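Local atomic coordinates of KLLA0F20702p (Kluyveromyces lactis, PDB entry 5Y5A), a protein that probably serves as the Est1 subunit of yeast telomerase, its TPR-like helical part binding Cdc13 to bring the enzyme to telomeres. Residues 331-334 / 335-338; 382-385 / 386-389; 489-492 / 493-496; 523-526 / 527-530. All blocks are in the same frame, centred on the assembly; numbering follows the deposited sequence.

Contact 1: 331-334 / 335-338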
ATOM      1  N   LYS A 331      14.235 -19.202 -12.887  1.00 59.54           N
ATOM      2  CA  LYS A 331      14.788 -20.508 -13.226  1.00 59.01           C
ATOM      3  C   LYS A 331      16.292 -20.396 -13.455  1.00 60.10           C
ATOM      4  O   LYS A 331      16.993 -21.405 -13.521  1.00 63.83           O
ATOM      5  CB  LYS A 331      14.110 -21.088 -14.473  1.00 68.15           C
ATOM      6  CG  LYS A 331      12.684 -21.560 -14.256  1.00 79.24           C
ATOM      7  CD  LYS A 331      12.024 -21.977 -15.572  1.00 90.31           C
ATOM      8  CE  LYS A 331      10.567 -22.391 -15.357  1.00 94.58           C
ATOM      9  NZ  LYS A 331       9.874 -22.743 -16.633  1.00 97.85           N
ATOM     10  N   ASN A 332      16.784 -19.164 -13.564  1.00 61.75           N
ATOM     11  CA  ASN A 332      18.162 -18.923 -13.983  1.00 68.40           C
ATOM     12  C   ASN A 332      19.081 -18.288 -12.939  1.00 66.80           C
ATOM     13  O   ASN A 332      20.100 -17.699 -13.300  1.00 68.22           O
ATOM     14  CB  ASN A 332      18.174 -18.032 -15.232  1.00 82.47           C
ATOM     15  CG  ASN A 332      17.707 -18.761 -16.484  1.00 90.18           C
ATOM     16  OD1 ASN A 332      17.938 -19.960 -16.643  1.00 93.93           O
ATOM     17  ND2 ASN A 332      17.054 -18.032 -17.385  1.00 90.51           N
ATOM     18  N   ASN A 333      18.741 -18.390 -11.657  1.00 61.70           N
ATOM     19  CA  ASN A 333      19.627 -17.831 -10.640  1.00 55.44           C
ATOM     20  C   ASN A 333      20.041 -18.861  -9.598  1.00 51.54           C
ATOM     21  O   ASN A 333      19.531 -19.982  -9.576  1.00 54.92           O
ATOM     22  CB  ASN A 333      18.984 -16.608  -9.966  1.00 59.60           C
ATOM     23  CG  ASN A 333      17.816 -16.966  -9.071  1.00 63.22           C
ATOM     24  OD1 ASN A 333      18.000 -17.530  -7.995  1.00 64.24           O
ATOM     25  ND2 ASN A 333      16.604 -16.606  -9.496  1.00 63.16           N
ATOM     26  N   ARG A 334      20.973 -18.471  -8.735  1.00 50.77           N
ATOM     27  CA  ARG A 334      21.562 -19.382  -7.753  1.00 59.43           C
ATOM     28  C   ARG A 334      20.556 -19.906  -6.724  1.00 58.51           C
ATOM     29  O   ARG A 334      20.820 -20.898  -6.052  1.00 56.47           O
ATOM     30  CB  ARG A 334      22.733 -18.697  -7.035  1.00 57.54           C
ATOM     31  CG  ARG A 334      22.381 -17.406  -6.290  1.00 54.00           C
ATOM     32  CD  ARG A 334      23.663 -16.722  -5.872  1.00 55.47           C
ATOM     33  NE  ARG A 334      23.479 -15.563  -5.006  1.00 53.15           N
ATOM     34  CZ  ARG A 334      23.417 -14.308  -5.437  1.00 55.52           C
ATOM     35  NH1 ARG A 334      23.488 -14.046  -6.736  1.00 54.30           N
ATOM     36  NH2 ARG A 334      23.271 -13.315  -4.570  1.00 55.07           N
ATOM     37  N   HIS A 335      19.405 -19.249  -6.618  1.00 54.28           N
ATOM     38  CA  HIS A 335      18.364 -19.672  -5.687  1.00 53.93           C
ATOM     39  C   HIS A 335      17.245 -20.438  -6.385  1.00 57.09           C
ATOM     40  O   HIS A 335      16.272 -20.841  -5.748  1.00 57.76           O
ATOM     41  CB  HIS A 335      17.771 -18.464  -4.957  1.00 50.83           C
ATOM     42  CG  HIS A 335      18.734 -17.780  -4.037  1.00 52.51           C
ATOM     43  ND1 HIS A 335      19.155 -18.342  -2.851  1.00 54.14           N
ATOM     44  CD2 HIS A 335      19.354 -16.579  -4.126  1.00 52.93           C
ATOM     45  CE1 HIS A 335      19.995 -17.517  -2.249  1.00 49.81           C
ATOM     46  NE2 HIS A 335      20.132 -16.440  -3.001  1.00 51.97           N
ATOM     47  N   SER A 336      17.390 -20.640  -7.691  1.00 52.69           N
ATOM     48  CA  SER A 336      16.332 -21.237  -8.496  1.00 47.89           C
ATOM     49  C   SER A 336      15.951 -22.628  -8.025  1.00 50.31           C
ATOM     50  O   SER A 336      14.775 -22.968  -8.002  1.00 64.64           O
ATOM     51  CB  SER A 336      16.744 -21.290  -9.970  1.00 58.62           C
ATOM     52  OG  SER A 336      16.881 -19.985 -10.510  1.00 60.61           O
ATOM     53  N   ASP A 337      16.932 -23.432  -7.631  1.00 53.30           N
ATOM     54  CA  ASP A 337      16.628 -24.792  -7.191  1.00 59.51           C
ATOM     55  C   ASP A 337      16.147 -24.857  -5.735  1.00 56.71           C
ATOM     56  O   ASP A 337      15.960 -25.938  -5.185  1.00 58.92           O
ATOM     57  CB  ASP A 337      17.852 -25.695  -7.377  1.00 71.43           C
ATOM     58  CG  ASP A 337      19.068 -25.192  -6.625  1.00 81.95           C
ATOM     59  OD1 ASP A 337      19.203 -23.960  -6.462  1.00 88.11           O
ATOM     60  OD2 ASP A 337      19.891 -26.029  -6.202  1.00 83.23           O
ATOM     61  N   ARG A 338      15.931 -23.705  -5.113  1.00 54.18           N
ATOM     62  CA  ARG A 338      15.475 -23.681  -3.727  1.00 54.29           C
ATOM     63  C   ARG A 338      14.013 -23.250  -3.598  1.00 53.49           C
ATOM     64  O   ARG A 338      13.561 -22.914  -2.498  1.00 55.37           O
ATOM     65  CB  ARG A 338      16.364 -22.749  -2.886  1.00 55.90           C
ATOM     66  CG  ARG A 338      17.810 -23.207  -2.743  1.00 58.37           C
ATOM     67  CD  ARG A 338      18.649 -22.222  -1.908  1.00 62.72           C
ATOM     68  NE  ARG A 338      18.241 -22.196  -0.503  1.00 59.57           N
ATOM     69  CZ  ARG A 338      18.020 -21.086   0.196  1.00 54.43           C
ATOM     70  NH1 ARG A 338      18.168 -19.892  -0.367  1.00 46.65           N
ATOM     71  NH2 ARG A 338      17.648 -21.172   1.465  1.00 53.96           N
TER
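Asn333 and Ser336 close a type I beta turn, Ser336 N donating to Asn333 O at 2.9 Å. The hydroxyl of Ser336 answers in the other direction: Asn333 N donates to Ser336 OG over 2.7 Å.

The Asn333 side chain reinforces the same bend. Its CB passes by the Ser336 hydroxyl, and Asn333 CG comes within 3.5 Å of Ser336 OG. With CG set between backbone N and carbonyl carbon (chi1 70°), the amide folds back over the turn, and Asn333 OD1 accepts from His335 N at 2.6 Å, the donor tilted 18° from the amide plane. The other branch, ND2, turns to Thr329 O.

Next along the chain, Arg334 and His335 point the same way, and Arg334 CG rests over a face of the imidazole, 4.2 Å from the His335 ring centroid. Helix 285-298 takes the polar ends: Arg334 NH2 pairs with Asp295, and His335 NE2 bonds to Leu291 O. Arg338 NH1 donates to His335 ND1 at 3.1 Å, the acceptor lying in the guanidinium plane while the donor is tilted from the imidazole plane. The whole is an Asx turn at Asn333 superposed on the start of a type I beta turn, just before helix 339-379.

Contact 2: 382-385 / 386-389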
ATOM      1  N   SER A 382      -4.793 -13.716 -20.808  1.00 48.95           N
ATOM      2  CA  SER A 382      -4.486 -15.094 -21.182  1.00 58.65           C
ATOM      3  C   SER A 382      -5.206 -15.481 -22.472  1.00 60.59           C
ATOM      4  O   SER A 382      -6.356 -15.108 -22.683  1.00 68.21           O
ATOM      5  CB  SER A 382      -4.869 -16.056 -20.062  1.00 63.03           C
ATOM      6  OG  SER A 382      -6.275 -16.102 -19.924  1.00 73.23           O
ATOM      7  N   SER A 383      -4.520 -16.229 -23.328  1.00 60.74           N
ATOM      8  CA  SER A 383      -5.041 -16.591 -24.643  1.00 71.61           C
ATOM      9  C   SER A 383      -4.736 -18.049 -24.984  1.00 76.04           C
ATOM     10  O   SER A 383      -5.645 -18.842 -25.221  1.00 77.26           O
ATOM     11  CB  SER A 383      -4.451 -15.673 -25.706  1.00 72.02           C
ATOM     12  OG  SER A 383      -3.038 -15.748 -25.689  1.00 67.65           O
ATOM     13  N   ASN A 384      -3.448 -18.384 -25.015  1.00 78.83           N
ATOM     14  CA  ASN A 384      -2.983 -19.760 -25.182  1.00 76.44           C
ATOM     15  C   ASN A 384      -3.561 -20.716 -24.142  1.00 69.47           C
ATOM     16  O   ASN A 384      -3.972 -20.293 -23.061  1.00 61.37           O
ATOM     17  CB  ASN A 384      -1.457 -19.827 -25.068  1.00 80.23           C
ATOM     18  CG  ASN A 384      -0.753 -18.996 -26.109  1.00 95.47           C
ATOM     19  OD1 ASN A 384      -1.334 -18.086 -26.700  1.00104.17           O
ATOM     20  ND2 ASN A 384       0.517 -19.304 -26.341  1.00100.44           N
ATOM     21  N   ILE A 385      -3.570 -22.006 -24.460  1.00 64.33           N
ATOM     22  CA  ILE A 385      -3.855 -23.017 -23.450  1.00 64.07           C
ATOM     23  C   ILE A 385      -2.795 -22.938 -22.352  1.00 58.17           C
ATOM     24  O   ILE A 385      -3.093 -23.090 -21.173  1.00 54.84           O
ATOM     25  CB  ILE A 385      -3.896 -24.440 -24.038  1.00 67.05           C
ATOM     26  CG1 ILE A 385      -5.147 -24.627 -24.897  1.00 75.39           C
ATOM     27  CG2 ILE A 385      -3.893 -25.481 -22.926  1.00 65.68           C
ATOM     28  CD1 ILE A 385      -6.442 -24.488 -24.117  1.00 78.70           C
ATOM     29  N   ARG A 386      -1.560 -22.661 -22.758  1.00 59.18           N
ATOM     30  CA  ARG A 386      -0.435 -22.602 -21.837  1.00 61.27           C
ATOM     31  C   ARG A 386      -0.517 -21.396 -20.899  1.00 57.01           C
ATOM     32  O   ARG A 386      -0.180 -21.495 -19.722  1.00 57.24           O
ATOM     33  CB  ARG A 386       0.880 -22.568 -22.617  1.00 68.88           C
ATOM     34  CG  ARG A 386       2.108 -22.584 -21.735  1.00 83.22           C
ATOM     35  CD  ARG A 386       3.374 -22.752 -22.546  1.00100.00           C
ATOM     36  NE  ARG A 386       4.530 -22.962 -21.679  1.00114.95           N
ATOM     37  CZ  ARG A 386       5.769 -23.167 -22.116  1.00125.63           C
ATOM     38  NH1 ARG A 386       6.023 -23.190 -23.417  1.00129.51           N
ATOM     39  NH2 ARG A 386       6.756 -23.350 -21.248  1.00128.88           N
ATOM     40  N   SER A 387      -0.970 -20.261 -21.420  1.00 48.25           N
ATOM     41  CA  SER A 387      -1.066 -19.052 -20.613  1.00 40.10           C
ATOM     42  C   SER A 387      -2.231 -19.148 -19.636  1.00 45.11           C
ATOM     43  O   SER A 387      -2.172 -18.596 -18.543  1.00 51.77           O
ATOM     44  CB  SER A 387      -1.206 -17.813 -21.505  1.00 39.69           C
ATOM     45  OG  SER A 387      -2.241 -17.991 -22.454  1.00 56.03           O
ATOM     46  N   ILE A 388      -3.285 -19.861 -20.024  1.00 51.42           N
ATOM     47  CA  ILE A 388      -4.388 -20.149 -19.109  1.00 50.66           C
ATOM     48  C   ILE A 388      -3.909 -21.035 -17.948  1.00 49.74           C
ATOM     49  O   ILE A 388      -4.242 -20.790 -16.785  1.00 43.06           O
ATOM     50  CB  ILE A 388      -5.566 -20.834 -19.841  1.00 56.23           C
ATOM     51  CG1 ILE A 388      -6.190 -19.876 -20.864  1.00 60.46           C
ATOM     52  CG2 ILE A 388      -6.619 -21.304 -18.854  1.00 49.90           C
ATOM     53  CD1 ILE A 388      -7.183 -20.549 -21.811  1.00 58.80           C
ATOM     54  N   GLN A 389      -3.113 -22.052 -18.266  1.00 47.36           N
ATOM     55  CA  GLN A 389      -2.642 -22.983 -17.249  1.00 54.33           C
ATOM     56  C   GLN A 389      -1.641 -22.328 -16.291  1.00 53.25           C
ATOM     57  O   GLN A 389      -1.665 -22.603 -15.091  1.00 49.89           O
ATOM     58  CB  GLN A 389      -2.032 -24.220 -17.911  1.00 60.04           C
ATOM     59  CG  GLN A 389      -3.066 -25.048 -18.671  1.00 73.28           C
ATOM     60  CD  GLN A 389      -2.451 -26.127 -19.546  1.00 82.37           C
ATOM     61  OE1 GLN A 389      -1.258 -26.092 -19.852  1.00 88.91           O
ATOM     62  NE2 GLN A 389      -3.267 -27.093 -19.954  1.00 79.48           N
TER
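Ser387 and the backbone of Ser383 and Asn384 meet at the N-terminus of helix 385-410, in the surface loop that links it to helix 339-379 within the helical Est1 DNA/RNA binding domain. Asn384 holds the N-cap position, yet its side chain makes no capping bond; the Ser387 hydroxyl, three residues on, ties the loop to the first turn.

Among the polar contacts, Ser387 OG both gives and takes. It receives the hydrogen of Ser383 N at 3.0 Å, with an N-H...O angle of 154°, and donates its own to Asn384 O at 2.9 Å. The torsion that sets OG between the backbone N and carbonyl carbon (chi1 51°) places it beside the preceding loop. Asn384 O is thus gripped twice, for Ile388 N also donates to it, at 3.1 Å and from the same face of the carbonyl plane. Replacing Ser387 by alanine removes the hydroxyl, and Ser383 N would probably lose its acceptor and Asn384 O one of its two donors. One residue further along, Gln389 N bonds to Ile385 O in the regular helical way. In front of the cap, Ser383 OG donates to Asn384 OD1, consistent with the amide making no cap.

The remaining contacts are apolar or weakly polar. CG1 and CD1 of Ile388 both lie against Asn384 O. The side chains of Ile385 and Gln389 cross at a slant, Gln389 NE2 coming within 3.4 Å of the Ile385 CG2 methyl.

Contact 3: 489-492 / 493-496; sequences KEFG and PTKF
A compact, largely buried turn joins Phe491 and Gly492 to Pro493-Phe496 in the loop between helices 483-487 and 512-515, its centre about 11 Å from the centre of the chain. Its apolar part is a CH-pi contact. Pro493 CD stands 3.5 Å from the Phe491 ring centroid, only 2° off the ring normal, while Pro493 CG lies over the same ring, nearest Phe491 CZ; the two side chains cross at about a right angle. Phe491 CG lies opposite the backbone N (chi1 -171°), which carries the ring out over the pyrrolidine. Thr494 OG1 comes to the ring edge, 3.6 Å from Phe491 CD2. Ile366 and Ile369 of helix 339-379 pack on Phe491 and Pro493 respectively. A serine in place of Phe491 would probably strip the proline of its aromatic cover and open a gap toward that helix.

Backbone bonds hold the turn shut: Phe496 N donates to Phe491 O at 2.9 Å, Lys495 N to Gly492 O, and Glu490 N to Phe496 O. Across the closed end, Glu490 OE1 lies 3.7 Å from Phe496 CB, with carboxylate and ring planes 69° apart, and pairs with Arg265. Lys489 NZ is hydrogen-bonded to Leu516 O; Lys489 also makes a cation-pi contact with an aromatic side chain of the bound peptide, and Glu490 packs on one. The arrangement is a loop closed by backbone bonds, with a proline-aromatic CH-pi contact, bordering the site of the bound peptide.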
ATOM      1  N   LYS A 489      -8.133   1.217   1.646  1.00 43.66           N
ATOM      2  CA  LYS A 489      -8.905   2.227   0.918  1.00 48.34           C
ATOM      3  C   LYS A 489      -8.262   2.479  -0.446  1.00 41.46           C
ATOM      4  O   LYS A 489      -7.053   2.655  -0.526  1.00 40.94           O
ATOM      5  CB  LYS A 489      -9.003   3.528   1.720  1.00 47.20           C
ATOM      6  CG  LYS A 489      -9.824   3.390   2.983  1.00 50.73           C
ATOM      7  CD  LYS A 489      -9.650   4.566   3.927  1.00 48.95           C
ATOM      8  CE  LYS A 489     -10.451   5.771   3.474  1.00 50.55           C
ATOM      9  NZ  LYS A 489     -10.563   6.775   4.573  1.00 45.82           N
ATOM     10  N   GLU A 490      -9.080   2.442  -1.500  1.00 42.00           N
ATOM     11  CA  GLU A 490      -8.664   2.654  -2.899  1.00 43.47           C
ATOM     12  C   GLU A 490      -7.789   1.542  -3.487  1.00 47.57           C
ATOM     13  O   GLU A 490      -7.210   1.707  -4.567  1.00 45.67           O
ATOM     14  CB  GLU A 490      -7.939   3.993  -3.048  1.00 36.92           C
ATOM     15  CG  GLU A 490      -8.728   5.173  -2.514  1.00 43.88           C
ATOM     16  CD  GLU A 490      -9.851   5.639  -3.439  1.00 52.00           C
ATOM     17  OE1 GLU A 490     -10.377   4.838  -4.251  1.00 55.04           O
ATOM     18  OE2 GLU A 490     -10.210   6.832  -3.349  1.00 56.36           O
ATOM     19  N   PHE A 491      -7.700   0.417  -2.779  1.00 43.36           N
ATOM     20  CA  PHE A 491      -7.043  -0.787  -3.290  1.00 41.09           C
ATOM     21  C   PHE A 491      -7.904  -1.420  -4.379  1.00 44.84           C
ATOM     22  O   PHE A 491      -9.015  -1.868  -4.105  1.00 47.78           O
ATOM     23  CB  PHE A 491      -6.810  -1.777  -2.150  1.00 40.30           C
ATOM     24  CG  PHE A 491      -5.950  -2.963  -2.503  1.00 41.14           C
ATOM     25  CD1 PHE A 491      -4.701  -2.794  -3.086  1.00 39.31           C
ATOM     26  CD2 PHE A 491      -6.368  -4.250  -2.177  1.00 36.98           C
ATOM     27  CE1 PHE A 491      -3.893  -3.891  -3.372  1.00 38.69           C
ATOM     28  CE2 PHE A 491      -5.566  -5.347  -2.457  1.00 38.63           C
ATOM     29  CZ  PHE A 491      -4.321  -5.163  -3.057  1.00 38.12           C
ATOM     30  N   GLY A 492      -7.396  -1.454  -5.607  1.00 40.21           N
ATOM     31  CA  GLY A 492      -8.163  -1.953  -6.743  1.00 41.16           C
ATOM     32  C   GLY A 492      -8.732  -3.366  -6.658  1.00 42.80           C
ATOM     33  O   GLY A 492      -9.888  -3.582  -7.001  1.00 38.44           O
ATOM     34  N   PRO A 493      -7.929  -4.348  -6.210  1.00 40.61           N
ATOM     35  CA  PRO A 493      -8.464  -5.719  -6.221  1.00 44.72           C
ATOM     36  C   PRO A 493      -9.701  -5.955  -5.342  1.00 41.91           C
ATOM     37  O   PRO A 493     -10.437  -6.899  -5.598  1.00 42.20           O
ATOM     38  CB  PRO A 493      -7.282  -6.543  -5.714  1.00 41.45           C
ATOM     39  CG  PRO A 493      -6.093  -5.775  -6.197  1.00 43.05           C
ATOM     40  CD  PRO A 493      -6.474  -4.336  -5.991  1.00 39.62           C
ATOM     41  N   THR A 494      -9.918  -5.128  -4.327  1.00 40.68           N
ATOM     42  CA  THR A 494     -11.124  -5.238  -3.512  1.00 42.96           C
ATOM     43  C   THR A 494     -12.108  -4.133  -3.900  1.00 49.18           C
ATOM     44  O   THR A 494     -13.047  -3.829  -3.161  1.00 44.34           O
ATOM     45  CB  THR A 494     -10.799  -5.169  -1.999  1.00 44.86           C
ATOM     46  OG1 THR A 494      -9.903  -4.076  -1.749  1.00 43.89           O
ATOM     47  CG2 THR A 494     -10.128  -6.474  -1.539  1.00 37.32           C
ATOM     48  N   LYS A 495     -11.869  -3.541  -5.071  1.00 45.17           N
ATOM     49  CA  LYS A 495     -12.723  -2.492  -5.624  1.00 50.66           C
ATOM     50  C   LYS A 495     -12.830  -1.249  -4.752  1.00 49.41           C
ATOM     51  O   LYS A 495     -13.902  -0.648  -4.648  1.00 48.82           O
ATOM     52  CB  LYS A 495     -14.123  -3.031  -5.924  1.00 50.88           C
ATOM     53  CG  LYS A 495     -14.135  -4.252  -6.821  1.00 54.98           C
ATOM     54  CD  LYS A 495     -13.770  -3.901  -8.244  1.00 60.66           C
ATOM     55  CE  LYS A 495     -14.122  -5.040  -9.183  1.00 67.37           C
ATOM     56  NZ  LYS A 495     -13.782  -4.704 -10.588  1.00 77.28           N
ATOM     57  N   PHE A 496     -11.711  -0.900  -4.116  1.00 50.70           N
ATOM     58  CA  PHE A 496     -11.469   0.424  -3.536  1.00 45.58           C
ATOM     59  C   PHE A 496     -12.073   0.566  -2.145  1.00 43.57           C
ATOM     60  O   PHE A 496     -11.751   1.509  -1.419  1.00 41.21           O
ATOM     61  CB  PHE A 496     -12.084   1.521  -4.418  1.00 41.94           C
ATOM     62  CG  PHE A 496     -11.653   1.442  -5.855  1.00 45.58           C
ATOM     63  CD1 PHE A 496     -10.311   1.266  -6.175  1.00 46.88           C
ATOM     64  CD2 PHE A 496     -12.579   1.513  -6.887  1.00 49.66           C
ATOM     65  CE1 PHE A 496      -9.896   1.180  -7.499  1.00 41.19           C
ATOM     66  CE2 PHE A 496     -12.165   1.430  -8.220  1.00 49.26           C
ATOM     67  CZ  PHE A 496     -10.813   1.260  -8.519  1.00 38.19           C
TER

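Contact 4: 523-526 / 527-530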
ATOM      1  N   LYS A 523     -16.883   4.479  19.490  1.00 99.08           N
ATOM      2  CA  LYS A 523     -15.884   3.441  19.296  1.00 87.17           C
ATOM      3  C   LYS A 523     -16.256   2.243  20.147  1.00 77.19           C
ATOM      4  O   LYS A 523     -16.589   2.375  21.323  1.00 73.58           O
ATOM      5  CB  LYS A 523     -14.480   3.939  19.636  1.00 89.74           C
ATOM      6  CG  LYS A 523     -13.393   2.909  19.378  1.00 94.63           C
ATOM      7  CD  LYS A 523     -12.016   3.477  19.689  1.00 95.83           C
ATOM      8  CE  LYS A 523     -10.929   2.445  19.457  1.00 87.54           C
ATOM      9  NZ  LYS A 523      -9.572   2.980  19.754  1.00 87.31           N
ATOM     10  N   LEU A 524     -16.217   1.071  19.534  1.00 74.25           N
ATOM     11  CA  LEU A 524     -16.619  -0.154  20.201  1.00 72.12           C
ATOM     12  C   LEU A 524     -15.428  -0.807  20.883  1.00 66.19           C
ATOM     13  O   LEU A 524     -14.283  -0.541  20.523  1.00 66.20           O
ATOM     14  CB  LEU A 524     -17.247  -1.114  19.190  1.00 69.08           C
ATOM     15  CG  LEU A 524     -18.402  -0.536  18.371  1.00 63.50           C
ATOM     16  CD1 LEU A 524     -18.683  -1.395  17.149  1.00 60.52           C
ATOM     17  CD2 LEU A 524     -19.643  -0.400  19.246  1.00 62.08           C
ATOM     18  N   THR A 525     -15.696  -1.664  21.865  1.00 61.23           N
ATOM     19  CA  THR A 525     -14.635  -2.447  22.480  1.00 57.39           C
ATOM     20  C   THR A 525     -13.999  -3.354  21.431  1.00 57.69           C
ATOM     21  O   THR A 525     -14.576  -3.591  20.369  1.00 63.83           O
ATOM     22  CB  THR A 525     -15.150  -3.314  23.634  1.00 61.80           C
ATOM     23  OG1 THR A 525     -15.979  -4.356  23.106  1.00 64.27           O
ATOM     24  CG2 THR A 525     -15.948  -2.480  24.622  1.00 66.95           C
ATOM     25  N   ALA A 526     -12.814  -3.866  21.730  1.00 59.06           N
ATOM     26  CA  ALA A 526     -12.163  -4.816  20.840  1.00 62.97           C
ATOM     27  C   ALA A 526     -13.061  -6.032  20.655  1.00 59.27           C
ATOM     28  O   ALA A 526     -13.123  -6.617  19.572  1.00 57.67           O
ATOM     29  CB  ALA A 526     -10.806  -5.226  21.388  1.00 60.90           C
ATOM     30  N   LYS A 527     -13.762  -6.389  21.728  1.00 61.80           N
ATOM     31  CA  LYS A 527     -14.688  -7.517  21.730  1.00 62.46           C
ATOM     32  C   LYS A 527     -15.858  -7.272  20.778  1.00 65.59           C
ATOM     33  O   LYS A 527     -16.171  -8.106  19.921  1.00 65.05           O
ATOM     34  CB  LYS A 527     -15.205  -7.775  23.147  1.00 58.96           C
ATOM     35  CG  LYS A 527     -16.294  -8.834  23.229  1.00 64.99           C
ATOM     36  CD  LYS A 527     -16.760  -9.047  24.662  1.00 77.11           C
ATOM     37  CE  LYS A 527     -17.890 -10.065  24.733  1.00 84.22           C
ATOM     38  NZ  LYS A 527     -18.475 -10.164  26.102  1.00 95.77           N
ATOM     39  N   GLU A 528     -16.496  -6.117  20.933  1.00 59.54           N
ATOM     40  CA  GLU A 528     -17.597  -5.742  20.065  1.00 52.87           C
ATOM     41  C   GLU A 528     -17.144  -5.698  18.612  1.00 50.98           C
ATOM     42  O   GLU A 528     -17.836  -6.208  17.735  1.00 54.52           O
ATOM     43  CB  GLU A 528     -18.185  -4.402  20.503  1.00 54.52           C
ATOM     44  CG  GLU A 528     -18.946  -4.514  21.818  1.00 62.43           C
ATOM     45  CD  GLU A 528     -19.254  -3.178  22.453  1.00 68.37           C
ATOM     46  OE1 GLU A 528     -19.938  -3.166  23.498  1.00 75.50           O
ATOM     47  OE2 GLU A 528     -18.811  -2.143  21.916  1.00 69.41           O
ATOM     48  N   GLU A 529     -15.972  -5.129  18.352  1.00 53.38           N
ATOM     49  CA  GLU A 529     -15.459  -5.089  16.985  1.00 46.71           C
ATOM     50  C   GLU A 529     -15.256  -6.501  16.447  1.00 44.87           C
ATOM     51  O   GLU A 529     -15.574  -6.782  15.291  1.00 52.38           O
ATOM     52  CB  GLU A 529     -14.158  -4.288  16.913  1.00 47.53           C
ATOM     53  CG  GLU A 529     -14.363  -2.795  17.153  1.00 54.06           C
ATOM     54  CD  GLU A 529     -13.113  -1.960  16.909  1.00 60.62           C
ATOM     55  OE1 GLU A 529     -11.996  -2.523  16.905  1.00 60.58           O
ATOM     56  OE2 GLU A 529     -13.253  -0.733  16.721  1.00 62.74           O
ATOM     57  N   HIS A 530     -14.752  -7.389  17.296  1.00 47.39           N
ATOM     58  CA  HIS A 530     -14.604  -8.801  16.947  1.00 51.52           C
ATOM     59  C   HIS A 530     -15.968  -9.432  16.626  1.00 53.16           C
ATOM     60  O   HIS A 530     -16.112 -10.190  15.665  1.00 52.09           O
ATOM     61  CB  HIS A 530     -13.915  -9.558  18.085  1.00 49.92           C
ATOM     62  CG  HIS A 530     -13.802 -11.034  17.852  1.00 48.01           C
ATOM     63  ND1 HIS A 530     -14.653 -11.945  18.439  1.00 45.79           N
ATOM     64  CD2 HIS A 530     -12.939 -11.756  17.099  1.00 45.34           C
ATOM     65  CE1 HIS A 530     -14.325 -13.165  18.053  1.00 45.58           C
ATOM     66  NE2 HIS A 530     -13.290 -13.079  17.238  1.00 48.95           N
TER
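Thr525 and Glu528 slant across each other at the start of helix 526-546, each side chain accepting from the other's backbone nitrogen. Thr525 OG1, placed between backbone N and carbonyl carbon (chi1 69°), accepts from Glu528 N at 2.8 Å in a nearly straight bond of 170°. In return Glu528 runs out extended beyond CG, back along the loop, and its OE2 takes the hydrogen of Thr525 N at 3.2 Å, met from above the carboxylate plane. This reciprocal pair is a capping box, with Thr525 as the N-cap.

Leu524 crosses Glu528 at about a right angle. Its CD2 methyl lies 3.3 Å from Glu528 OE2. Leu524 CB packs on Glu528 CB. Leu524 CB also approaches Glu529 CG, at 3.9 Å, so the leucine lies against the stems of both acids. The Glu529 carboxylate goes elsewhere, OE2 bonding to Tyr480 OH, which also takes the hydrogen of Leu524 N. His530 turns away from the cap to Phe414 O.

Regular helical bonds begin at once, from Glu529 N to Thr525 O. With an acid at the helix start, the negative charge of Glu528 probably interacts favourably with the helix dipole as it satisfies a loop N-H.

How the contacts relate
The four contacts follow one another along the chain without overlap, and no two touch. Contacts 1 and 2 flank helix 339-379: contact 1 leads into it, contact 2 follows its end and opens helix 385-410. Their centres are about 24 Å apart and their nearest atoms about 6 Å. Contact 3 packs on that same long helix but lies deeper, its centre about 34 Å from that of contact 1 and about 27 Å from that of contact 2. These three fall within the Est1 DNA/RNA binding domain. Contact 4 lies at the start of helix 526-546; its centre is about 24 Å from that of contact 3 and about 47 Å from that of contact 1. Three surface contacts mark the starts of long helices, while the buried one adjoins the bound peptide.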